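PDB 1T3Q: quinoline 2-oxidoreductase small subunit from Pseudomonas putida, which carries two [2Fe-2S] clusters for a molybdenum hydroxylase that oxidises quinoline, probably passing electrons from the molybdenum centre to FAD. Local coordinates for residues A[139-142]-A[146-149]; A[54-59]-A[65-70]; A[10-15]-A[21-26]; A[79-84]-A[117-122]; A[97-102]-A[113-118]. All blocks are in the same frame, centred on the assembly; numbering follows the deposited sequence.

How the contacts relate
Contacts 1 and 2 each hold a [2Fe-2S] cluster, and the centres of the two contacts lie about 17 Å apart. They meet directly, with G139 O of contact 1 lying 2.7 Å from R66 NH1 of contact 2, a probable hydrogen bond that joins the surroundings of the two clusters. Contact 5 is second shell to the cluster of contact 1, their centres about 11 Å apart, and M114 CE lies 3.3 Å from N140 O. Contact 4 uses the same helix 111-124 and ties it to strand 79-81. That strand connects onward to contact 2 through L59 and to contact 3 through T15. Contact 3 is the remote hairpin, its centre about 33 Å from that of contact 1.

Contact 1: residues A[139-142]-A[146-149]; sequences GNLC and GYET. With FES (Fe2/s2 (inorganic) cluster), chain G.
The hydroxyl of Y147 accepts the backbone N-H of C142, a cysteine whose sulfur binds the cluster. C142 N lies 3.1 Å from Y147 OH, and the bond is nearly straight (166°). The same hydroxyl is hydrogen-bonded to P714 O of the large subunit, which leaves it gripped from two chains. Y147 reaches C142 from a backbone of positive phi (66°) at the N-cap position of helix 148-154, and CE1 of its ring touches C142 CB at 3.6 Å. The carbonyl of C142 is held as well: one water lies 2.8 Å from C142 O, to which it donates, and accepts from G146 N. With both backbone polar atoms engaged, C142 has SG anti to its own N (chi1 177°) and binds iron FE2 at 2.4 Å. C110 is a ligand of the same cluster, and L141 pairs through its backbone with C53 of the other cluster site. The touching residues are all buried, and this loop belongs to the cysteine-rich cluster site of the C-terminal [2Fe-2S] binding domain, the helical iron-sulfur domain of the molybdenum hydroxylases.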
# COMPACT_ATOMS: atom_id res chain seq x y z
N GLY A 139 -0.37 5.74 -36.06
CA GLY A 139 0.06 6.79 -35.16
C GLY A 139 0.10 6.34 -33.71
O GLY A 139 0.31 7.15 -32.80
N ASN A 140 -0.11 5.04 -33.48
CA ASN A 140 -0.07 4.49 -32.13
C ASN A 140 1.04 3.45 -32.07
O ASN A 140 0.98 2.42 -32.75
CB ASN A 140 -1.41 3.84 -31.76
CG ASN A 140 -2.50 4.86 -31.48
OD1 ASN A 140 -3.14 5.38 -32.39
ND2 ASN A 140 -2.70 5.17 -30.20
N LEU A 141 2.05 3.71 -31.25
CA LEU A 141 3.18 2.81 -31.13
C LEU A 141 3.04 1.74 -30.05
O LEU A 141 2.55 2.01 -28.95
CB LEU A 141 4.46 3.61 -30.88
CG LEU A 141 4.74 4.72 -31.89
CD1 LEU A 141 5.99 5.50 -31.49
CD2 LEU A 141 4.89 4.12 -33.27
N CYS A 142 3.46 0.53 -30.39
CA CYS A 142 3.44 -0.60 -29.47
C CYS A 142 4.80 -1.27 -29.63
O CYS A 142 5.22 -1.56 -30.75
CB CYS A 142 2.34 -1.59 -29.83
SG CYS A 142 2.32 -3.05 -28.76
N GLY A 146 3.90 -6.46 -31.95
CA GLY A 146 4.12 -6.71 -33.36
C GLY A 146 2.88 -6.32 -34.17
O GLY A 146 2.80 -6.59 -35.36
N TYR A 147 1.91 -5.71 -33.49
CA TYR A 147 0.67 -5.19 -34.10
C TYR A 147 -0.36 -6.12 -34.73
O TYR A 147 -1.54 -5.77 -34.74
CB TYR A 147 1.02 -4.15 -35.16
CG TYR A 147 1.83 -2.98 -34.66
CD1 TYR A 147 1.27 -2.02 -33.83
CD2 TYR A 147 3.16 -2.84 -35.04
CE1 TYR A 147 2.01 -0.92 -33.39
CE2 TYR A 147 3.92 -1.75 -34.60
CZ TYR A 147 3.34 -0.80 -33.78
OH TYR A 147 4.08 0.28 -33.38
N GLU A 148 0.06 -7.26 -35.26
CA GLU A 148 -0.91 -8.13 -35.93
C GLU A 148 -2.18 -8.44 -35.14
O GLU A 148 -3.28 -8.37 -35.69
CB GLU A 148 -0.27 -9.44 -36.39
CG GLU A 148 -1.26 -10.31 -37.16
CD GLU A 148 -0.63 -11.53 -37.80
OE1 GLU A 148 -1.40 -12.39 -38.29
OE2 GLU A 148 0.61 -11.63 -37.82
N THR A 149 -2.03 -8.77 -33.86
CA THR A 149 -3.20 -9.12 -33.06
C THR A 149 -4.11 -7.93 -32.73
O THR A 149 -5.28 -8.13 -32.41
CB THR A 149 -2.78 -9.85 -31.76
OG1 THR A 149 -1.76 -9.10 -31.09
CG2 THR A 149 -2.26 -11.25 -32.09
FE1 FES G . 3.41 -3.03 -24.47
FE2 FES G . 1.87 -2.19 -26.54
S1 FES G . 1.36 -3.82 -25.17
S2 FES G . 3.74 -1.28 -25.75
O HOH W 1 5.43 -4.17 -31.72

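Contact 2: residues A[54-59]-A[65-70]; sequences GSCTIL and MRSCLT. With FES (Fe2/s2 (inorganic) cluster), chain H.
This contact builds one half of the [2Fe-2S] site in the plant-type ferredoxin (beta-grasp) domain: C56 and C68 bind the same iron, FE2, through C56 SG at 2.3 Å and C68 SG at 2.4 Å. C48 and C53 belong to the same site. C56 SG also accepts an N-H...S hydrogen bond from C68 N at 3.4 Å (154°), which would be expected to lower the electron density on the sulfur, as N-H...S bonds commonly do in iron-sulfur sites. The carbonyl of C56 is secured by S67, whose OG donates to C56 O at 2.6 Å in the carbonyl plane, on a lone pair. S67 OG stands between its own N and carbonyl carbon (chi1 53°), and that position aims it across at C56.

R66 bends at chi2 and lays its guanidinium against G54, whose CA is 3.3 Å above the centre of the guanidinium plane. R66 NH2 makes a weak bond to T57 OG1 at 2.9 Å, while T57 OG1 donates to G54 O and so braces the type I turn from G54 to T57. The stronger partners of R66 lie outside, with NH1 on G139 O and NE on G51 O. Beyond the turn, I58 and M65 form a hydrogen-bonded antiparallel pair, M65 N reaching I58 O at 2.9 Å.

The hairpin lies between two helices. I58 packs on L31 and L35 of helix 31-39 and on I80 of strand 79-81, T57 rests on A116 and T117 of helix 111-124, and L59 pairs by backbone with E81.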
# COMPACT_ATOMS: atom_id res chain seq x y z
N GLY A 54 1.47 8.26 -29.13
CA GLY A 54 0.04 8.03 -29.10
C GLY A 54 -0.51 7.40 -27.84
O GLY A 54 -1.71 7.16 -27.73
N SER A 55 0.36 7.13 -26.86
CA SER A 55 -0.09 6.50 -25.62
C SER A 55 -1.07 7.33 -24.79
O SER A 55 -1.80 6.78 -23.98
CB SER A 55 1.11 6.15 -24.73
OG SER A 55 1.65 7.32 -24.14
N CYS A 56 -1.06 8.65 -25.00
CA CYS A 56 -1.93 9.57 -24.26
C CYS A 56 -3.17 9.93 -25.07
O CYS A 56 -3.90 10.85 -24.70
CB CYS A 56 -1.19 10.88 -23.98
SG CYS A 56 -0.91 11.81 -25.50
N THR A 57 -3.40 9.22 -26.16
CA THR A 57 -4.54 9.51 -27.01
C THR A 57 -5.87 9.31 -26.30
O THR A 57 -6.12 8.25 -25.72
CB THR A 57 -4.51 8.64 -28.29
OG1 THR A 57 -3.28 8.87 -28.99
CG2 THR A 57 -5.68 9.01 -29.22
N ILE A 58 -6.72 10.33 -26.33
CA ILE A 58 -8.04 10.27 -25.72
C ILE A 58 -9.04 10.87 -26.71
O ILE A 58 -8.64 11.37 -27.76
CB ILE A 58 -8.11 11.08 -24.41
CG1 ILE A 58 -7.77 12.55 -24.68
CG2 ILE A 58 -7.17 10.47 -23.37
CD1 ILE A 58 -7.89 13.44 -23.46
N LEU A 59 -10.32 10.80 -26.40
CA LEU A 59 -11.31 11.38 -27.30
C LEU A 59 -11.84 12.67 -26.68
O LEU A 59 -12.25 12.70 -25.52
CB LEU A 59 -12.48 10.42 -27.53
CG LEU A 59 -12.16 9.05 -28.16
CD1 LEU A 59 -13.45 8.25 -28.31
CD2 LEU A 59 -11.51 9.24 -29.51
N MET A 65 -7.30 12.86 -29.84
CA MET A 65 -6.31 13.93 -29.73
C MET A 65 -5.22 13.53 -28.75
O MET A 65 -5.45 12.73 -27.85
CB MET A 65 -6.96 15.21 -29.21
CG MET A 65 -7.98 15.84 -30.15
SD MET A 65 -8.62 17.39 -29.50
CE MET A 65 -9.93 17.71 -30.72
N ARG A 66 -4.03 14.10 -28.93
CA ARG A 66 -2.92 13.82 -28.02
C ARG A 66 -3.13 14.69 -26.79
O ARG A 66 -3.08 15.92 -26.89
CB ARG A 66 -1.58 14.18 -28.67
CG ARG A 66 -1.27 13.47 -29.98
CD ARG A 66 -1.24 11.95 -29.83
NE ARG A 66 -0.40 11.36 -30.87
CZ ARG A 66 -0.69 10.28 -31.58
NH1 ARG A 66 0.16 9.85 -32.50
NH2 ARG A 66 -1.83 9.62 -31.38
N SER A 67 -3.36 14.08 -25.63
CA SER A 67 -3.57 14.87 -24.43
C SER A 67 -2.28 15.51 -23.92
O SER A 67 -2.33 16.46 -23.14
CB SER A 67 -4.21 14.03 -23.32
OG SER A 67 -3.48 12.84 -23.08
N CYS A 68 -1.13 14.99 -24.35
CA CYS A 68 0.14 15.58 -23.91
C CYS A 68 0.40 16.87 -24.69
O CYS A 68 1.24 17.69 -24.30
CB CYS A 68 1.29 14.60 -24.12
SG CYS A 68 1.77 14.34 -25.82
N LEU A 69 -0.31 17.04 -25.81
CA LEU A 69 -0.16 18.23 -26.63
C LEU A 69 -1.41 19.11 -26.59
O LEU A 69 -1.69 19.87 -27.51
CB LEU A 69 0.17 17.85 -28.08
CG LEU A 69 1.50 17.11 -28.31
CD1 LEU A 69 1.80 17.11 -29.79
CD2 LEU A 69 2.64 17.80 -27.55
N THR A 70 -2.16 18.97 -25.50
CA THR A 70 -3.36 19.77 -25.27
C THR A 70 -3.18 20.35 -23.88
O THR A 70 -2.92 19.61 -22.94
CB THR A 70 -4.65 18.90 -25.26
OG1 THR A 70 -4.80 18.23 -26.52
CG2 THR A 70 -5.87 19.78 -25.00
FE1 FES H . 3.38 10.22 -26.60
FE2 FES H . 1.37 11.96 -26.00
S1 FES H . 1.82 11.24 -27.97
S2 FES H . 2.81 10.90 -24.56

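Contact 3: residues A[10-15]-A[21-26]; sequences MRISAT and RVFYVE
R11 leans across to Y24 and V22, its neighbours on the other strand of the hairpin. Its CB lies 3.6 Å from Y24 CE2, and CG continues along the ring past CZ. CD then comes to 3.2 Å from Y24 OH. Farther out, NE has the phenol oxygen near the guanidinium edge while its other neighbour is V22, and CZ sits 3.7 Å from V22 CG1, which caps one face of the guanidinium. At the tip, NH2 meets V22 CG2, also at 3.7 Å. The extended chain, CG anti to N (chi1 180°), lets one arginine span both residues, with its guanidinium turned 85° from the tyrosine ring. R11 CA also makes a CH-pi contact over the ring face of Y24.

The other face of the sheet carries I12, A14, F23 and V25, which are buried. I12 CB stands over the ring of F23 in a second CH-pi contact, 4.0 Å from its centroid, while I12 CG2 reaches F23 CZ at 3.5 Å. F23 places CG between its N and carbonyl carbon (chi1 53°), and this swings the ring beneath I12. V25 CG2 touches I12 CG1 farther along the same face, and V38 of helix 31-39 packs on F23 and V25.

Three hydrogen-bonded pairs, M10 with V25, I12 with F23 and A14 with R21, alternate with two non-hydrogen-bonded ones in a regular ladder; I12 N to F23 O is 2.8 Å. An antiparallel hairpin packed on the helix that follows it is the opening unit of the beta-grasp fold of plant-type [2Fe-2S] ferredoxins.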
# COMPACT_ATOMS: atom_id res chain seq x y z
N MET A 10 -6.32 27.84 -12.60
CA MET A 10 -7.52 28.19 -13.33
C MET A 10 -8.61 27.12 -13.17
O MET A 10 -8.33 25.92 -13.23
CB MET A 10 -7.19 28.39 -14.81
CG MET A 10 -6.32 29.62 -15.08
SD MET A 10 -5.99 29.86 -16.83
CE MET A 10 -7.62 30.31 -17.43
N ARG A 11 -9.84 27.58 -12.98
CA ARG A 11 -10.99 26.69 -12.81
C ARG A 11 -11.45 26.20 -14.17
O ARG A 11 -11.96 26.97 -14.98
CB ARG A 11 -12.12 27.44 -12.11
CG ARG A 11 -13.38 26.62 -11.87
CD ARG A 11 -14.36 27.40 -11.00
NE ARG A 11 -15.56 26.63 -10.69
CZ ARG A 11 -16.50 26.30 -11.58
NH1 ARG A 11 -16.37 26.68 -12.85
NH2 ARG A 11 -17.56 25.60 -11.21
N ILE A 12 -11.27 24.91 -14.42
CA ILE A 12 -11.66 24.33 -15.70
C ILE A 12 -12.91 23.47 -15.58
O ILE A 12 -13.00 22.60 -14.71
CB ILE A 12 -10.52 23.49 -16.31
CG1 ILE A 12 -9.26 24.36 -16.45
CG2 ILE A 12 -10.94 22.95 -17.67
CD1 ILE A 12 -9.46 25.64 -17.24
N SER A 13 -13.86 23.72 -16.47
CA SER A 13 -15.11 22.98 -16.48
C SER A 13 -15.20 22.12 -17.74
O SER A 13 -15.21 22.64 -18.86
CB SER A 13 -16.28 23.97 -16.43
OG SER A 13 -17.52 23.29 -16.47
N ALA A 14 -15.24 20.81 -17.55
CA ALA A 14 -15.33 19.88 -18.68
C ALA A 14 -16.06 18.61 -18.28
O ALA A 14 -16.13 18.26 -17.10
CB ALA A 14 -13.92 19.54 -19.17
N THR A 15 -16.62 17.92 -19.26
CA THR A 15 -17.31 16.67 -18.97
C THR A 15 -16.30 15.55 -19.20
O THR A 15 -15.67 15.46 -20.25
CB THR A 15 -18.52 16.47 -19.90
OG1 THR A 15 -19.46 17.53 -19.67
CG2 THR A 15 -19.19 15.15 -19.62
N ARG A 21 -17.30 17.75 -14.73
CA ARG A 21 -16.25 17.87 -13.73
C ARG A 21 -15.68 19.28 -13.68
O ARG A 21 -15.77 20.04 -14.64
CB ARG A 21 -15.11 16.88 -14.03
CG ARG A 21 -15.53 15.42 -14.09
CD ARG A 21 -16.14 14.95 -12.77
NE ARG A 21 -15.16 14.92 -11.68
CZ ARG A 21 -14.23 13.99 -11.53
NH1 ARG A 21 -13.39 14.07 -10.50
NH2 ARG A 21 -14.13 12.98 -12.38
N VAL A 22 -15.11 19.62 -12.53
CA VAL A 22 -14.50 20.91 -12.32
C VAL A 22 -13.16 20.66 -11.65
O VAL A 22 -13.10 20.09 -10.57
CB VAL A 22 -15.35 21.81 -11.40
CG1 VAL A 22 -14.62 23.12 -11.13
CG2 VAL A 22 -16.70 22.09 -12.05
N PHE A 23 -12.07 21.07 -12.31
CA PHE A 23 -10.74 20.88 -11.75
C PHE A 23 -9.89 22.13 -11.91
O PHE A 23 -10.10 22.93 -12.82
CB PHE A 23 -10.06 19.66 -12.39
CG PHE A 23 -10.05 19.68 -13.90
CD1 PHE A 23 -8.99 20.26 -14.59
CD2 PHE A 23 -11.10 19.12 -14.62
CE1 PHE A 23 -8.98 20.29 -15.98
CE2 PHE A 23 -11.10 19.14 -16.02
CZ PHE A 23 -10.04 19.73 -16.70
N TYR A 24 -8.94 22.30 -11.00
CA TYR A 24 -8.05 23.45 -11.01
C TYR A 24 -6.66 23.07 -11.48
O TYR A 24 -6.07 22.12 -10.98
CB TYR A 24 -7.98 24.09 -9.63
CG TYR A 24 -9.27 24.76 -9.23
CD1 TYR A 24 -10.40 24.02 -8.91
CD2 TYR A 24 -9.37 26.15 -9.23
CE1 TYR A 24 -11.60 24.64 -8.60
CE2 TYR A 24 -10.56 26.78 -8.93
CZ TYR A 24 -11.68 26.02 -8.61
OH TYR A 24 -12.86 26.65 -8.33
N VAL A 25 -6.15 23.82 -12.44
CA VAL A 25 -4.84 23.54 -13.01
C VAL A 25 -4.11 24.81 -13.42
O VAL A 25 -4.72 25.87 -13.59
CB VAL A 25 -4.95 22.65 -14.27
CG1 VAL A 25 -5.47 21.28 -13.89
CG2 VAL A 25 -5.88 23.31 -15.29
N GLU A 26 -2.79 24.69 -13.56
CA GLU A 26 -1.97 25.81 -14.02
C GLU A 26 -1.90 25.65 -15.53
O GLU A 26 -1.98 24.54 -16.05
CB GLU A 26 -0.56 25.73 -13.45
CG GLU A 26 -0.46 25.85 -11.95
CD GLU A 26 0.97 25.88 -11.48
OE1 GLU A 26 1.70 24.90 -11.70
OE2 GLU A 26 1.38 26.91 -10.90
O HOH W 2 -18.26 20.69 -15.64

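Contact 4: residues A[79-84]-A[117-122]; sequences SIETVE and TARSIL
E81 and R119 account for all of this contact, each giving up 36 Å² to the other, and a single salt bridge joins them. R119 NH2 donates to E81 OE2 at 3.0 Å with an angle of 157° at the hydrogen. On the arginine side the geometry is regular: OE2 lies at the guanidinium edge, only 12° out of its plane. On the glutamate side it is not, because NH2 comes from above the carboxylate, 64° out of the carboxylate plane. The two flat groups stand perpendicular, so the bridge is single-pronged; R119 NH1 stays 3.5 Å from the same OE2.

The two side chains leave their backbones toward the opposite segment. E81 runs extended beyond CG, whereas R119 turns at chi3, and this bend brings its NH2 across the end of the glutamate at about a right angle. R119 NE has a further partner in V168 OXT, the chain's terminal carboxylate, though that ion pair is long and weak.

The bridge ties the last residue of strand 79-81 to helix 111-124. L59 of strand 57-60 packs on both E81 and R119, while E81 is bonded by its backbone to L59 within the sheet. L95 of helix 94-101 also touches R119, so R119 is one of the places where the sheet meets the helices.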
# COMPACT_ATOMS: atom_id res chain seq x y z
N SER A 79 -15.97 17.68 -23.95
CA SER A 79 -16.44 16.40 -23.44
C SER A 79 -15.30 15.42 -23.67
O SER A 79 -14.97 15.09 -24.81
CB SER A 79 -17.69 15.94 -24.19
OG SER A 79 -18.08 14.65 -23.76
N ILE A 80 -14.69 14.96 -22.58
CA ILE A 80 -13.55 14.05 -22.65
C ILE A 80 -13.89 12.61 -22.29
O ILE A 80 -14.65 12.35 -21.36
CB ILE A 80 -12.44 14.53 -21.70
CG1 ILE A 80 -11.95 15.91 -22.15
CG2 ILE A 80 -11.31 13.52 -21.65
CD1 ILE A 80 -11.01 16.58 -21.15
N GLU A 81 -13.31 11.67 -23.04
CA GLU A 81 -13.52 10.25 -22.81
C GLU A 81 -12.17 9.57 -22.63
O GLU A 81 -11.35 9.56 -23.55
CB GLU A 81 -14.24 9.61 -23.99
CG GLU A 81 -15.70 9.95 -24.12
CD GLU A 81 -16.30 9.39 -25.39
OE1 GLU A 81 -16.15 10.04 -26.45
OE2 GLU A 81 -16.89 8.29 -25.34
N THR A 82 -11.93 9.01 -21.45
CA THR A 82 -10.68 8.30 -21.19
C THR A 82 -11.00 6.81 -21.17
O THR A 82 -12.17 6.41 -21.17
CB THR A 82 -10.04 8.71 -19.85
OG1 THR A 82 -10.88 8.32 -18.77
CG2 THR A 82 -9.82 10.22 -19.81
N VAL A 83 -9.96 5.97 -21.15
CA VAL A 83 -10.16 4.53 -21.14
C VAL A 83 -11.04 4.05 -19.98
O VAL A 83 -11.76 3.06 -20.12
CB VAL A 83 -8.80 3.79 -21.11
CG1 VAL A 83 -8.08 4.07 -19.81
CG2 VAL A 83 -9.02 2.30 -21.30
N GLU A 84 -10.98 4.75 -18.85
CA GLU A 84 -11.78 4.35 -17.69
C GLU A 84 -13.28 4.35 -17.98
O GLU A 84 -14.05 3.65 -17.30
CB GLU A 84 -11.52 5.28 -16.50
CG GLU A 84 -10.17 5.10 -15.83
CD GLU A 84 -9.10 6.02 -16.39
OE1 GLU A 84 -9.23 6.49 -17.54
OE2 GLU A 84 -8.10 6.25 -15.67
N THR A 117 -8.04 5.34 -30.53
CA THR A 117 -7.97 5.42 -31.98
C THR A 117 -8.89 4.38 -32.62
O THR A 117 -9.60 4.68 -33.58
CB THR A 117 -6.52 5.20 -32.49
OG1 THR A 117 -5.67 6.21 -31.93
CG2 THR A 117 -6.47 5.30 -34.01
N ALA A 118 -8.91 3.17 -32.07
CA ALA A 118 -9.77 2.12 -32.61
C ALA A 118 -11.25 2.51 -32.56
O ALA A 118 -11.99 2.29 -33.52
CB ALA A 118 -9.55 0.81 -31.87
N ARG A 119 -11.67 3.10 -31.45
CA ARG A 119 -13.07 3.52 -31.32
C ARG A 119 -13.41 4.51 -32.42
O ARG A 119 -14.46 4.42 -33.05
CB ARG A 119 -13.32 4.17 -29.96
CG ARG A 119 -13.26 3.22 -28.77
CD ARG A 119 -13.80 3.93 -27.53
NE ARG A 119 -15.22 4.24 -27.69
CZ ARG A 119 -15.87 5.18 -27.01
NH1 ARG A 119 -17.16 5.38 -27.23
NH2 ARG A 119 -15.22 5.94 -26.13
N SER A 120 -12.52 5.47 -32.64
CA SER A 120 -12.72 6.48 -33.67
C SER A 120 -12.90 5.85 -35.04
O SER A 120 -13.78 6.24 -35.81
CB SER A 120 -11.54 7.45 -33.71
OG SER A 120 -11.72 8.42 -34.72
N ILE A 121 -12.06 4.87 -35.35
CA ILE A 121 -12.10 4.15 -36.62
C ILE A 121 -13.45 3.45 -36.80
O ILE A 121 -14.10 3.57 -37.84
CB ILE A 121 -11.00 3.07 -36.69
CG1 ILE A 121 -9.62 3.72 -36.71
CG2 ILE A 121 -11.21 2.19 -37.92
CD1 ILE A 121 -8.47 2.72 -36.64
N LEU A 122 -13.85 2.71 -35.77
CA LEU A 122 -15.09 1.95 -35.79
C LEU A 122 -16.33 2.82 -35.84
O LEU A 122 -17.38 2.37 -36.30
CB LEU A 122 -15.14 1.03 -34.57
CG LEU A 122 -14.04 -0.04 -34.56
CD1 LEU A 122 -13.97 -0.71 -33.20
CD2 LEU A 122 -14.32 -1.05 -35.67

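Contact 5: residues A[97-102]-A[113-118]; sequences DSFRRH and GMLATA
L115 CD2 sits over the middle of the F99 ring, 3.9 Å from its centroid and 11° off the normal, a CH-pi contact that caps one face of the phenyl group. M114 comes at the ring's edge instead: its CB lies 4.0 Å from F99 CE2, near the ring plane. Two successive residues of helix 111-124 thus hold one aromatic ring by face and by edge, with no hydrogen bond across the contact. The chi1 of F99 is -96°, well away from the usual staggered value near -60°. M114 leads off from there, bending at chi2 to carry its thioether toward the cluster cysteines C110 and C142.

One shell out, the helix bearing F99 is braced at its C-terminal end. R101 NE donates to D97 OD1 at 2.7 Å in a salt bridge one turn apart. H102 ND1 bonds to S98 O at 3.2 Å, and S98 O also accepts the backbone H102 N. R101 also has a salt bridge to D156 through NH1. F99 further packs on A153 of helix 148-154 and on L27 of the large subunit, and L95 of helix 94-101 touches L115, so helices 94-101, 111-124 and 148-154 converge around this ring.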
# COMPACT_ATOMS: atom_id res chain seq x y z
N ASP A 97 -12.99 -6.77 -24.94
CA ASP A 97 -13.02 -8.23 -24.90
C ASP A 97 -12.29 -8.81 -26.10
O ASP A 97 -11.62 -9.84 -25.99
CB ASP A 97 -14.46 -8.73 -24.86
CG ASP A 97 -14.54 -10.24 -24.92
OD1 ASP A 97 -14.83 -10.79 -26.01
OD2 ASP A 97 -14.31 -10.88 -23.88
N SER A 98 -12.42 -8.15 -27.25
CA SER A 98 -11.75 -8.62 -28.46
C SER A 98 -10.24 -8.51 -28.30
O SER A 98 -9.50 -9.42 -28.69
CB SER A 98 -12.21 -7.80 -29.66
OG SER A 98 -11.67 -8.34 -30.85
N PHE A 99 -9.77 -7.40 -27.74
CA PHE A 99 -8.33 -7.22 -27.51
C PHE A 99 -7.81 -8.39 -26.68
O PHE A 99 -6.73 -8.94 -26.96
CB PHE A 99 -8.07 -5.91 -26.75
CG PHE A 99 -7.71 -4.75 -27.64
CD1 PHE A 99 -8.57 -4.34 -28.66
CD2 PHE A 99 -6.51 -4.06 -27.46
CE1 PHE A 99 -8.24 -3.26 -29.48
CE2 PHE A 99 -6.17 -2.98 -28.28
CZ PHE A 99 -7.04 -2.58 -29.29
N ARG A 100 -8.58 -8.78 -25.67
CA ARG A 100 -8.20 -9.87 -24.79
C ARG A 100 -8.20 -11.22 -25.51
O ARG A 100 -7.24 -11.99 -25.41
CB ARG A 100 -9.15 -9.94 -23.59
CG ARG A 100 -8.72 -10.95 -22.55
CD ARG A 100 -9.79 -11.15 -21.49
NE ARG A 100 -9.33 -12.08 -20.47
CZ ARG A 100 -10.15 -12.75 -19.66
NH1 ARG A 100 -11.46 -12.59 -19.77
NH2 ARG A 100 -9.65 -13.58 -18.75
N ARG A 101 -9.28 -11.51 -26.23
CA ARG A 101 -9.39 -12.77 -26.96
C ARG A 101 -8.29 -12.95 -28.00
O ARG A 101 -7.82 -14.07 -28.23
CB ARG A 101 -10.76 -12.89 -27.64
CG ARG A 101 -11.91 -13.10 -26.68
CD ARG A 101 -13.23 -13.37 -27.41
NE ARG A 101 -13.79 -12.20 -28.07
CZ ARG A 101 -13.67 -11.94 -29.37
NH1 ARG A 101 -14.22 -10.84 -29.87
NH2 ARG A 101 -13.03 -12.78 -30.17
N HIS A 102 -7.86 -11.86 -28.62
CA HIS A 102 -6.82 -11.94 -29.65
C HIS A 102 -5.42 -11.66 -29.12
O HIS A 102 -4.47 -11.62 -29.91
CB HIS A 102 -7.12 -10.97 -30.80
CG HIS A 102 -8.26 -11.40 -31.67
ND1 HIS A 102 -9.57 -11.04 -31.42
CD2 HIS A 102 -8.29 -12.17 -32.78
CE1 HIS A 102 -10.35 -11.58 -32.34
NE2 HIS A 102 -9.60 -12.27 -33.18
N GLY A 113 -4.34 4.23 -25.45
CA GLY A 113 -4.27 4.98 -26.70
C GLY A 113 -4.78 4.19 -27.90
O GLY A 113 -5.44 4.75 -28.78
N MET A 114 -4.46 2.89 -27.93
CA MET A 114 -4.91 2.02 -29.01
C MET A 114 -6.44 2.02 -29.08
O MET A 114 -7.02 2.17 -30.15
CB MET A 114 -4.43 0.59 -28.79
CG MET A 114 -2.95 0.36 -29.02
SD MET A 114 -2.51 0.59 -30.74
CE MET A 114 -0.68 0.62 -30.60
N LEU A 115 -7.07 1.85 -27.92
CA LEU A 115 -8.53 1.81 -27.84
C LEU A 115 -9.20 3.10 -28.32
O LEU A 115 -10.23 3.05 -29.00
CB LEU A 115 -8.96 1.49 -26.40
CG LEU A 115 -8.63 0.08 -25.90
CD1 LEU A 115 -8.84 -0.01 -24.40
CD2 LEU A 115 -9.49 -0.94 -26.63
N ALA A 116 -8.60 4.24 -27.97
CA ALA A 116 -9.14 5.53 -28.37
C ALA A 116 -9.17 5.63 -29.90
O ALA A 116 -10.20 5.94 -30.50
CB ALA A 116 -8.30 6.67 -27.77
N THR A 117 -8.04 5.34 -30.53
CA THR A 117 -7.97 5.42 -31.98
C THR A 117 -8.89 4.38 -32.62
O THR A 117 -9.60 4.68 -33.58
CB THR A 117 -6.52 5.20 -32.49
OG1 THR A 117 -5.67 6.21 -31.93
CG2 THR A 117 -6.47 5.30 -34.01
N ALA A 118 -8.91 3.17 -32.07
CA ALA A 118 -9.77 2.12 -32.61
C ALA A 118 -11.25 2.51 -32.56
O ALA A 118 -11.99 2.29 -33.52
CB ALA A 118 -9.55 0.81 -31.87